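Cellulase (Xanthomonas axonopodis pv. citri, PDB 5HOS) probably hydrolyses internal beta-1,4-glucosidic bonds of cellulose and related glucans, acting as a family 5 endoglucanase. Local coordinates at residues 43-54 against 72-80; 210-218 against 258-266. One frame throughout, in Å; residues are numbered along the deposited sequence.

Interaction 1: 43-54 against 72-80; sequences QKPGVLNIDYRY and RLPILWERL
Gln43 and Pro45 turn their backbone carbonyls on the guanidinium of Arg79, and in doing so fasten the long loop after the first strand of a (beta/alpha)8 (TIM) barrel to the short helix that follows the second. Gln43 O takes NH2 of Arg79 at 3.0 Å, approached in the carbonyl plane. Next along the loop, Lys44 lays its aliphatic chain across Glu78, with Lys44 CE 3.6 Å from Glu78 CD. Its ammonium swings off at the last torsion (chi4 76°) to Ser41 O, while in Glu78 OE2 takes Tyr121 N and OE1 takes Asn116 ND2. Lys44 NZ stays 4.8 Å from Glu78 OE2, and a water that donates to Glu78 OE1 is met by NZ only weakly. A cis peptide bond precedes Pro45, whose O receives NE of Arg79 at 2.9 Å, close to the guanidinium plane. Gly46 suits the bend, since its phi is positive (79°), which favours glycine. Asp51 braces the bend from within, OD2 accepting Val47 N through its anti lone pair. Tyr52 supplies a flat aromatic floor: the guanidinium stacks on its ring with planes 14° apart and centres separated by 4.2 Å. Leu76 CD1 lies on the other face of the guanidinium, and NH1 bonds Ala37 O, so this buried cation is held both flat and at its rim. Tyr54 reaches back toward the strand, its hydroxyl bonded to Gln92; its CE2 rests 4.0 Å from Leu73 CD2, and its OH lies 3.5 Å from Ile75 CG2.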
loop_
_atom_site.group_PDB
_atom_site.type_symbol
_atom_site.label_atom_id
_atom_site.label_comp_id
_atom_site.label_asym_id
_atom_site.label_seq_id
_atom_site.Cartn_x
_atom_site.Cartn_y
_atom_site.Cartn_z
ATOM N N GLN A 43 -3.615 20.344 -5.838
ATOM C CA GLN A 43 -3.681 20.587 -7.288
ATOM C C GLN A 43 -4.533 19.537 -8.000
ATOM O O GLN A 43 -4.060 18.434 -8.291
ATOM C CB GLN A 43 -2.264 20.624 -7.883
ATOM C CG GLN A 43 -1.341 21.643 -7.217
ATOM C CD GLN A 43 -1.937 23.036 -7.199
ATOM O OE1 GLN A 43 -2.245 23.593 -8.252
ATOM N NE2 GLN A 43 -2.123 23.602 -6.003
ATOM N N LYS A 44 -5.791 19.894 -8.258
ATOM C CA LYS A 44 -6.745 19.037 -8.960
ATOM C C LYS A 44 -7.224 19.768 -10.223
ATOM O O LYS A 44 -7.802 20.854 -10.120
ATOM C CB LYS A 44 -7.928 18.699 -8.054
ATOM C CG LYS A 44 -7.526 17.916 -6.818
ATOM C CD LYS A 44 -8.725 17.541 -5.967
ATOM C CE LYS A 44 -8.314 16.687 -4.777
ATOM N NZ LYS A 44 -7.680 17.481 -3.698
ATOM N N PRO A 45 -6.978 19.191 -11.418
ATOM C CA PRO A 45 -6.319 17.908 -11.690
ATOM C C PRO A 45 -4.809 17.903 -11.439
ATOM O O PRO A 45 -4.228 16.830 -11.248
ATOM C CB PRO A 45 -6.604 17.682 -13.178
ATOM C CG PRO A 45 -6.707 19.053 -13.745
ATOM C CD PRO A 45 -7.342 19.889 -12.667
ATOM N N GLY A 46 -4.182 19.083 -11.439
ATOM C CA GLY A 46 -2.734 19.162 -11.389
ATOM C C GLY A 46 -2.179 18.887 -12.776
ATOM O O GLY A 46 -2.895 18.414 -13.661
ATOM N N VAL A 47 -0.899 19.182 -12.962
ATOM C CA VAL A 47 -0.251 19.077 -14.265
ATOM C C VAL A 47 0.876 18.051 -14.197
ATOM O O VAL A 47 1.760 18.157 -13.349
ATOM C CB VAL A 47 0.302 20.455 -14.702
ATOM C CG1 VAL A 47 1.191 20.326 -15.930
ATOM C CG2 VAL A 47 -0.850 21.417 -14.978
ATOM N N LEU A 48 0.838 17.071 -15.103
ATOM C CA LEU A 48 1.840 16.015 -15.163
ATOM C C LEU A 48 3.226 16.604 -15.396
ATOM O O LEU A 48 3.393 17.476 -16.238
ATOM C CB LEU A 48 1.496 15.021 -16.282
ATOM C CG LEU A 48 2.429 13.827 -16.510
ATOM C CD1 LEU A 48 2.409 12.869 -15.325
ATOM C CD2 LEU A 48 2.029 13.115 -17.794
ATOM N N ASN A 49 4.196 16.120 -14.621
ATOM C CA ASN A 49 5.599 16.559 -14.658
ATOM C C ASN A 49 5.894 17.934 -14.064
ATOM O O ASN A 49 7.021 18.413 -14.177
ATOM C CB ASN A 49 6.195 16.422 -16.071
ATOM C CG ASN A 49 6.218 14.988 -16.542
ATOM O OD1 ASN A 49 6.501 14.077 -15.760
ATOM N ND2 ASN A 49 5.912 14.772 -17.814
ATOM N N ILE A 50 4.900 18.534 -13.409
ATOM C CA ILE A 50 5.055 19.785 -12.660
ATOM C C ILE A 50 4.586 19.550 -11.212
ATOM O O ILE A 50 5.381 19.670 -10.274
ATOM C CB ILE A 50 4.272 20.939 -13.330
ATOM C CG1 ILE A 50 4.879 21.244 -14.708
ATOM C CG2 ILE A 50 4.305 22.192 -12.458
ATOM C CD1 ILE A 50 4.015 22.087 -15.621
ATOM N N ASP A 51 3.307 19.208 -11.042
ATOM C CA ASP A 51 2.738 18.906 -9.717
ATOM C C ASP A 51 2.947 17.459 -9.257
ATOM O O ASP A 51 3.054 17.201 -8.057
ATOM C CB ASP A 51 1.239 19.207 -9.709
ATOM C CG ASP A 51 0.949 20.656 -9.962
ATOM O OD1 ASP A 51 1.563 21.494 -9.277
ATOM O OD2 ASP A 51 0.112 20.949 -10.839
ATOM N N TYR A 52 2.964 16.525 -10.205
ATOM C CA TYR A 52 3.144 15.104 -9.910
ATOM C C TYR A 52 3.790 14.408 -11.115
ATOM O O TYR A 52 3.865 14.985 -12.197
ATOM C CB TYR A 52 1.784 14.472 -9.590
ATOM C CG TYR A 52 0.832 14.383 -10.774
ATOM C CD1 TYR A 52 0.037 15.463 -11.141
ATOM C CD2 TYR A 52 0.717 13.197 -11.518
ATOM C CE1 TYR A 52 -0.841 15.382 -12.215
ATOM C CE2 TYR A 52 -0.148 13.111 -12.600
ATOM C CZ TYR A 52 -0.929 14.192 -12.940
ATOM O OH TYR A 52 -1.793 14.103 -14.006
ATOM N N ARG A 53 4.230 13.167 -10.910
ATOM C CA ARG A 53 4.937 12.381 -11.930
ATOM C C ARG A 53 4.592 10.906 -11.793
ATOM O O ARG A 53 4.195 10.457 -10.716
ATOM C CB ARG A 53 6.458 12.533 -11.769
ATOM C CG ARG A 53 6.990 12.022 -10.430
ATOM C CD ARG A 53 8.506 11.996 -10.345
ATOM N NE ARG A 53 9.119 10.922 -11.134
ATOM C CZ ARG A 53 9.671 11.051 -12.346
ATOM N NH1 ARG A 53 9.702 12.225 -12.987
ATOM N NH2 ARG A 53 10.205 9.980 -12.935
ATOM N N TYR A 54 4.766 10.165 -12.883
ATOM C CA TYR A 54 4.801 8.708 -12.843
ATOM C C TYR A 54 6.254 8.250 -13.016
ATOM O O TYR A 54 7.089 9.007 -13.519
ATOM C CB TYR A 54 3.874 8.109 -13.912
ATOM C CG TYR A 54 2.427 8.040 -13.464
ATOM C CD1 TYR A 54 1.660 9.195 -13.333
ATOM C CD2 TYR A 54 1.824 6.816 -13.156
ATOM C CE1 TYR A 54 0.341 9.141 -12.906
ATOM C CE2 TYR A 54 0.505 6.752 -12.731
ATOM C CZ TYR A 54 -0.234 7.911 -12.607
ATOM O OH TYR A 54 -1.541 7.852 -12.190
ATOM N N ARG A 72 4.395 -0.641 -5.292
ATOM C CA ARG A 72 3.134 -0.051 -4.869
ATOM C C ARG A 72 3.114 1.337 -5.466
ATOM O O ARG A 72 4.061 2.123 -5.272
ATOM C CB ARG A 72 2.977 -0.026 -3.348
ATOM C CG ARG A 72 1.654 0.550 -2.846
ATOM C CD ARG A 72 1.426 0.129 -1.406
ATOM N NE ARG A 72 0.219 0.638 -0.760
ATOM C CZ ARG A 72 0.125 1.757 -0.030
ATOM N NH1 ARG A 72 1.161 2.586 0.127
ATOM N NH2 ARG A 72 -1.031 2.053 0.557
ATOM N N LEU A 73 2.050 1.621 -6.207
ATOM C CA LEU A 73 1.920 2.870 -6.945
ATOM C C LEU A 73 0.759 3.709 -6.411
ATOM O O LEU A 73 -0.395 3.473 -6.768
ATOM C CB LEU A 73 1.720 2.556 -8.426
ATOM C CG LEU A 73 1.685 3.746 -9.379
ATOM C CD1 LEU A 73 3.085 4.307 -9.565
ATOM C CD2 LEU A 73 1.066 3.334 -10.707
ATOM N N PRO A 74 1.065 4.691 -5.542
ATOM C CA PRO A 74 0.048 5.615 -5.095
ATOM C C PRO A 74 -0.464 6.491 -6.236
ATOM O O PRO A 74 0.342 7.058 -6.984
ATOM C CB PRO A 74 0.787 6.486 -4.076
ATOM C CG PRO A 74 1.897 5.658 -3.585
ATOM C CD PRO A 74 2.333 4.907 -4.811
ATOM N N ILE A 75 -1.788 6.562 -6.364
ATOM C CA ILE A 75 -2.468 7.458 -7.295
ATOM C C ILE A 75 -3.552 8.200 -6.536
ATOM O O ILE A 75 -4.003 7.728 -5.490
ATOM C CB ILE A 75 -3.050 6.717 -8.518
ATOM C CG1 ILE A 75 -4.168 5.728 -8.141
ATOM C CG2 ILE A 75 -1.941 5.979 -9.246
ATOM C CD1 ILE A 75 -5.570 6.285 -8.191
ATOM N N LEU A 76 -3.940 9.369 -7.048
ATOM C CA LEU A 76 -5.006 10.164 -6.444
ATOM C C LEU A 76 -6.328 9.866 -7.097
ATOM O O LEU A 76 -6.460 10.025 -8.312
ATOM C CB LEU A 76 -4.755 11.664 -6.607
ATOM C CG LEU A 76 -4.065 12.476 -5.526
ATOM C CD1 LEU A 76 -4.343 13.946 -5.808
ATOM C CD2 LEU A 76 -4.509 12.115 -4.121
ATOM N N TRP A 77 -7.316 9.482 -6.293
ATOM C CA TRP A 77 -8.676 9.205 -6.779
ATOM C C TRP A 77 -9.164 10.320 -7.721
ATOM O O TRP A 77 -9.648 10.051 -8.813
ATOM C CB TRP A 77 -9.635 9.063 -5.587
ATOM C CG TRP A 77 -11.031 8.566 -5.889
ATOM C CD1 TRP A 77 -11.630 8.416 -7.112
ATOM C CD2 TRP A 77 -12.019 8.205 -4.924
ATOM N NE1 TRP A 77 -12.915 7.972 -6.964
ATOM C CE2 TRP A 77 -13.184 7.840 -5.630
ATOM C CE3 TRP A 77 -12.032 8.160 -3.523
ATOM C CZ2 TRP A 77 -14.356 7.413 -4.983
ATOM C CZ3 TRP A 77 -13.211 7.736 -2.876
ATOM C CH2 TRP A 77 -14.346 7.378 -3.606
ATOM N N GLU A 78 -9.000 11.568 -7.296
ATOM C CA GLU A 78 -9.553 12.702 -8.027
ATOM C C GLU A 78 -8.879 12.946 -9.374
ATOM O O GLU A 78 -9.504 13.507 -10.285
ATOM C CB GLU A 78 -9.485 13.975 -7.179
ATOM C CG GLU A 78 -10.329 13.888 -5.912
ATOM C CD GLU A 78 -9.599 13.329 -4.699
ATOM O OE1 GLU A 78 -8.459 12.817 -4.816
ATOM O OE2 GLU A 78 -10.191 13.397 -3.602
ATOM N N ARG A 79 -7.619 12.541 -9.501
ATOM C CA ARG A 79 -6.922 12.594 -10.789
ATOM C C ARG A 79 -7.395 11.484 -11.727
ATOM O O ARG A 79 -7.537 11.700 -12.922
ATOM C CB ARG A 79 -5.415 12.517 -10.588
ATOM C CG ARG A 79 -4.872 13.718 -9.832
ATOM C CD ARG A 79 -3.360 13.780 -9.835
ATOM N NE ARG A 79 -2.930 15.074 -9.283
ATOM C CZ ARG A 79 -2.013 15.276 -8.339
ATOM N NH1 ARG A 79 -1.304 14.281 -7.801
ATOM N NH2 ARG A 79 -1.768 16.531 -7.948
ATOM N N LEU A 80 -7.631 10.299 -11.183
ATOM C CA LEU A 80 -8.120 9.177 -11.980
ATOM C C LEU A 80 -9.615 9.264 -12.320
ATOM O O LEU A 80 -10.015 8.840 -13.403
ATOM C CB LEU A 80 -7.807 7.856 -11.289
ATOM C CG LEU A 80 -8.223 6.584 -12.043
ATOM C CD1 LEU A 80 -7.561 6.483 -13.410
ATOM C CD2 LEU A 80 -7.898 5.371 -11.202
HETATM O O HOH W 1 -6.801 14.290 -2.997
#

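Interaction 2: 210-218 against 258-266; sequences NAVAMASIR and EWLRLNKKR. With SO4 (sulfate ion), chain B.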
loop_
_atom_site.group_PDB
_atom_site.type_symbol
_atom_site.label_atom_id
_atom_site.label_comp_id
_atom_site.label_asym_id
_atom_site.label_seq_id
_atom_site.Cartn_x
_atom_site.Cartn_y
_atom_site.Cartn_z
ATOM N N ASN A 210 -10.415 -2.382 14.437
ATOM C CA ASN A 210 -10.125 -3.234 13.288
ATOM C C ASN A 210 -10.197 -4.713 13.628
ATOM O O ASN A 210 -10.690 -5.496 12.822
ATOM C CB ASN A 210 -8.777 -2.885 12.666
ATOM C CG ASN A 210 -8.794 -1.530 11.990
ATOM O OD1 ASN A 210 -9.830 -1.092 11.500
ATOM N ND2 ASN A 210 -7.653 -0.858 11.972
ATOM N N ALA A 211 -9.750 -5.081 14.831
ATOM C CA ALA A 211 -9.784 -6.482 15.269
ATOM C C ALA A 211 -11.179 -7.107 15.194
ATOM O O ALA A 211 -11.315 -8.298 14.878
ATOM C CB ALA A 211 -9.216 -6.614 16.677
ATOM N N VAL A 212 -12.207 -6.316 15.490
ATOM C CA VAL A 212 -13.593 -6.775 15.399
ATOM C C VAL A 212 -14.106 -6.580 13.970
ATOM O O VAL A 212 -14.583 -7.528 13.323
ATOM C CB VAL A 212 -14.500 -6.036 16.417
ATOM C CG1 VAL A 212 -15.964 -6.424 16.238
ATOM C CG2 VAL A 212 -14.041 -6.341 17.835
ATOM N N ALA A 213 -14.002 -5.355 13.481
ATOM C CA ALA A 213 -14.622 -4.978 12.205
ATOM C C ALA A 213 -14.102 -5.789 11.014
ATOM O O ALA A 213 -14.879 -6.218 10.158
ATOM C CB ALA A 213 -14.431 -3.488 11.954
ATOM N N MET A 214 -12.798 -6.033 10.990
ATOM C CA MET A 214 -12.163 -6.686 9.856
ATOM C C MET A 214 -12.235 -8.210 9.937
ATOM O O MET A 214 -12.012 -8.865 8.930
ATOM C CB MET A 214 -10.721 -6.206 9.707
ATOM C CG MET A 214 -10.596 -4.692 9.497
ATOM S SD MET A 214 -11.454 -3.984 8.057
ATOM C CE MET A 214 -10.718 -4.972 6.773
ATOM N N ALA A 215 -12.582 -8.764 11.103
ATOM C CA ALA A 215 -12.752 -10.226 11.250
ATOM C C ALA A 215 -13.834 -10.783 10.339
ATOM O O ALA A 215 -13.718 -11.908 9.849
ATOM C CB ALA A 215 -13.059 -10.592 12.694
ATOM N N SER A 216 -14.889 -10.001 10.116
ATOM C CA SER A 216 -16.010 -10.464 9.309
ATOM C C SER A 216 -15.868 -10.153 7.814
ATOM O O SER A 216 -16.769 -10.491 7.046
ATOM C CB SER A 216 -17.318 -9.887 9.860
ATOM O OG SER A 216 -17.273 -8.473 9.890
ATOM N N ILE A 217 -14.761 -9.534 7.388
ATOM C CA ILE A 217 -14.527 -9.314 5.949
ATOM C C ILE A 217 -14.512 -10.642 5.204
ATOM O O ILE A 217 -13.870 -11.604 5.636
ATOM C CB ILE A 217 -13.218 -8.553 5.644
ATOM C CG1 ILE A 217 -13.400 -7.063 5.920
ATOM C CG2 ILE A 217 -12.768 -8.715 4.178
ATOM C CD1 ILE A 217 -14.343 -6.319 4.983
ATOM N N ARG A 218 -15.221 -10.657 4.080
ATOM C CA ARG A 218 -15.276 -11.811 3.198
ATOM C C ARG A 218 -14.958 -11.370 1.760
ATOM O O ARG A 218 -15.053 -10.181 1.403
ATOM C CB ARG A 218 -16.652 -12.475 3.286
ATOM C CG ARG A 218 -16.993 -13.044 4.662
ATOM C CD ARG A 218 -16.168 -14.278 5.039
ATOM N NE ARG A 218 -16.408 -14.716 6.426
ATOM C CZ ARG A 218 -15.728 -14.320 7.512
ATOM N NH1 ARG A 218 -14.717 -13.453 7.438
ATOM N NH2 ARG A 218 -16.064 -14.805 8.706
ATOM N N GLU A 258 -0.743 -12.814 15.154
ATOM C CA GLU A 258 -1.586 -13.850 15.764
ATOM C C GLU A 258 -3.085 -13.628 15.460
ATOM O O GLU A 258 -3.848 -14.594 15.335
ATOM C CB GLU A 258 -1.321 -13.950 17.271
ATOM C CG GLU A 258 -1.984 -15.156 17.937
ATOM C CD GLU A 258 -1.601 -16.497 17.327
ATOM O OE1 GLU A 258 -2.478 -17.399 17.294
ATOM O OE2 GLU A 258 -0.438 -16.641 16.878
ATOM N N TRP A 259 -3.499 -12.367 15.340
ATOM C CA TRP A 259 -4.864 -12.040 14.916
ATOM C C TRP A 259 -5.137 -12.619 13.519
ATOM O O TRP A 259 -6.186 -13.234 13.300
ATOM C CB TRP A 259 -5.110 -10.515 14.919
ATOM C CG TRP A 259 -6.520 -10.151 14.540
ATOM C CD1 TRP A 259 -7.592 -10.027 15.376
ATOM C CD2 TRP A 259 -7.010 -9.888 13.219
ATOM N NE1 TRP A 259 -8.721 -9.701 14.658
ATOM C CE2 TRP A 259 -8.393 -9.606 13.333
ATOM C CE3 TRP A 259 -6.412 -9.852 11.947
ATOM C CZ2 TRP A 259 -9.192 -9.286 12.225
ATOM C CZ3 TRP A 259 -7.211 -9.540 10.843
ATOM C CH2 TRP A 259 -8.587 -9.265 10.994
ATOM N N LEU A 260 -4.193 -12.427 12.589
ATOM C CA LEU A 260 -4.323 -12.989 11.236
ATOM C C LEU A 260 -4.492 -14.507 11.293
ATOM O O LEU A 260 -5.355 -15.073 10.617
ATOM C CB LEU A 260 -3.113 -12.629 10.362
ATOM C CG LEU A 260 -2.937 -11.177 9.910
ATOM C CD1 LEU A 260 -1.587 -11.042 9.217
ATOM C CD2 LEU A 260 -4.046 -10.726 8.977
ATOM N N ARG A 261 -3.679 -15.142 12.131
ATOM C CA ARG A 261 -3.678 -16.602 12.274
ATOM C C ARG A 261 -5.010 -17.116 12.823
ATOM O O ARG A 261 -5.592 -18.049 12.271
ATOM C CB ARG A 261 -2.511 -17.036 13.171
ATOM C CG ARG A 261 -2.145 -18.508 13.082
ATOM C CD ARG A 261 -0.813 -18.794 13.766
ATOM N NE ARG A 261 0.334 -18.383 12.942
ATOM C CZ ARG A 261 1.336 -17.573 13.303
ATOM N NH1 ARG A 261 2.302 -17.304 12.421
ATOM N NH2 ARG A 261 1.419 -17.028 14.516
ATOM N N LEU A 262 -5.495 -16.494 13.896
ATOM C CA LEU A 262 -6.785 -16.861 14.490
ATOM C C LEU A 262 -7.953 -16.683 13.511
ATOM O O LEU A 262 -8.831 -17.545 13.430
ATOM C CB LEU A 262 -7.030 -16.053 15.779
ATOM C CG LEU A 262 -8.390 -16.119 16.488
ATOM C CD1 LEU A 262 -8.804 -17.546 16.829
ATOM C CD2 LEU A 262 -8.351 -15.262 17.747
ATOM N N ASN A 263 -7.938 -15.582 12.756
ATOM C CA ASN A 263 -9.028 -15.252 11.824
ATOM C C ASN A 263 -8.845 -15.784 10.403
ATOM O O ASN A 263 -9.620 -15.439 9.500
ATOM C CB ASN A 263 -9.260 -13.741 11.832
ATOM C CG ASN A 263 -9.818 -13.267 13.157
ATOM O OD1 ASN A 263 -11.021 -13.311 13.368
ATOM N ND2 ASN A 263 -8.949 -12.830 14.060
ATOM N N LYS A 264 -7.831 -16.630 10.215
ATOM C CA LYS A 264 -7.578 -17.321 8.946
ATOM C C LYS A 264 -7.428 -16.330 7.793
ATOM O O LYS A 264 -8.023 -16.488 6.736
ATOM C CB LYS A 264 -8.662 -18.373 8.674
ATOM C CG LYS A 264 -8.881 -19.310 9.856
ATOM C CD LYS A 264 -9.391 -20.684 9.440
ATOM C CE LYS A 264 -9.632 -21.573 10.654
ATOM N NZ LYS A 264 -8.373 -21.901 11.385
ATOM N N LYS A 265 -6.627 -15.297 8.032
ATOM C CA LYS A 265 -6.386 -14.252 7.054
ATOM C C LYS A 265 -4.888 -14.091 6.806
ATOM O O LYS A 265 -4.054 -14.618 7.555
ATOM C CB LYS A 265 -7.016 -12.950 7.534
ATOM C CG LYS A 265 -8.528 -12.922 7.318
ATOM C CD LYS A 265 -9.171 -11.847 8.157
ATOM C CE LYS A 265 -10.588 -11.510 7.716
ATOM N NZ LYS A 265 -11.476 -12.662 7.435
ATOM N N ARG A 266 -4.564 -13.398 5.718
ATOM C CA ARG A 266 -3.185 -13.140 5.336
ATOM C C ARG A 266 -2.949 -11.645 5.418
ATOM O O ARG A 266 -3.896 -10.871 5.325
ATOM C CB ARG A 266 -2.922 -13.627 3.923
ATOM C CG ARG A 266 -3.232 -15.105 3.714
ATOM C CD ARG A 266 -2.831 -15.518 2.319
ATOM N NE ARG A 266 -3.651 -14.849 1.303
ATOM C CZ ARG A 266 -3.300 -14.656 0.028
ATOM N NH1 ARG A 266 -2.120 -15.063 -0.446
ATOM N NH2 ARG A 266 -4.144 -14.038 -0.796
HETATM S S SO4 B . -1.783 -14.404 -4.155
HETATM O O1 SO4 B . -3.241 -14.356 -3.873
HETATM O O2 SO4 B . -1.439 -15.742 -4.688
HETATM O O3 SO4 B . -1.437 -13.373 -5.146
HETATM O O4 SO4 B . -1.029 -14.201 -2.903
#
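Trp259 drives the edge of its indole into the turns of 210-218, carried across from helix 248-262 by a CG that stands opposite the backbone N (chi1 -178°). An indole suits this place, offering both a donor and a broad apolar rim. NE1 bonds Ala211 O at 3.0 Å, in the carbonyl plane and on a lone pair, though bent (141°). Along this rim, CZ2 meets Ala215 N at 3.6 Å and CH2 meets Met214 CB; the small methyls of Ala211 and Ala215 let the backbone come this near. Asn263 lies over one face of the indole, its ND2 fixed by Trp259 O, while its OD1 touches Ala215 CB. Lys265 bends at its last torsion, and NZ bonds Tyr224 OH as well as Ile217 O, the latter at 3.2 Å in the carbonyl plane. Arg218 comes across it at about a right angle, NH1 meeting Ile217 O from 53° above that plane; both cations also turn to Ala215 O, firmly from Arg218, weakly from Lys265. Arg266 holds a sulfate, probably from the crystallisation liquor, with Lys28, Tyr29 and Arg223. Lys264, with positive phi, is the C-prime residue of the Schellman motif that ends helix 248-262 before barrel strand 267-273.

From the N terminus the chain runs through barrel strand 29-34 into the loop that holds 43-54, passes along helix 57-65 and strand 70-75, and meets that loop again at 72-80; interaction 1 thus closes a short loop round helix 57-65, within the first beta-alpha-beta unit, joining the loop after strand 29-34 to strand 70-75 and helix 77-80. Interaction 2 opens after strand 188-191 and closes a longer loop that takes in strand 224-231 and most of helix 248-262; it joins helix 210-213 and the turns after it to that helix's C-terminal end and the turn into strand 267-273. The two lie in series, the centres of interactions 1 and 2 about 33 Å apart.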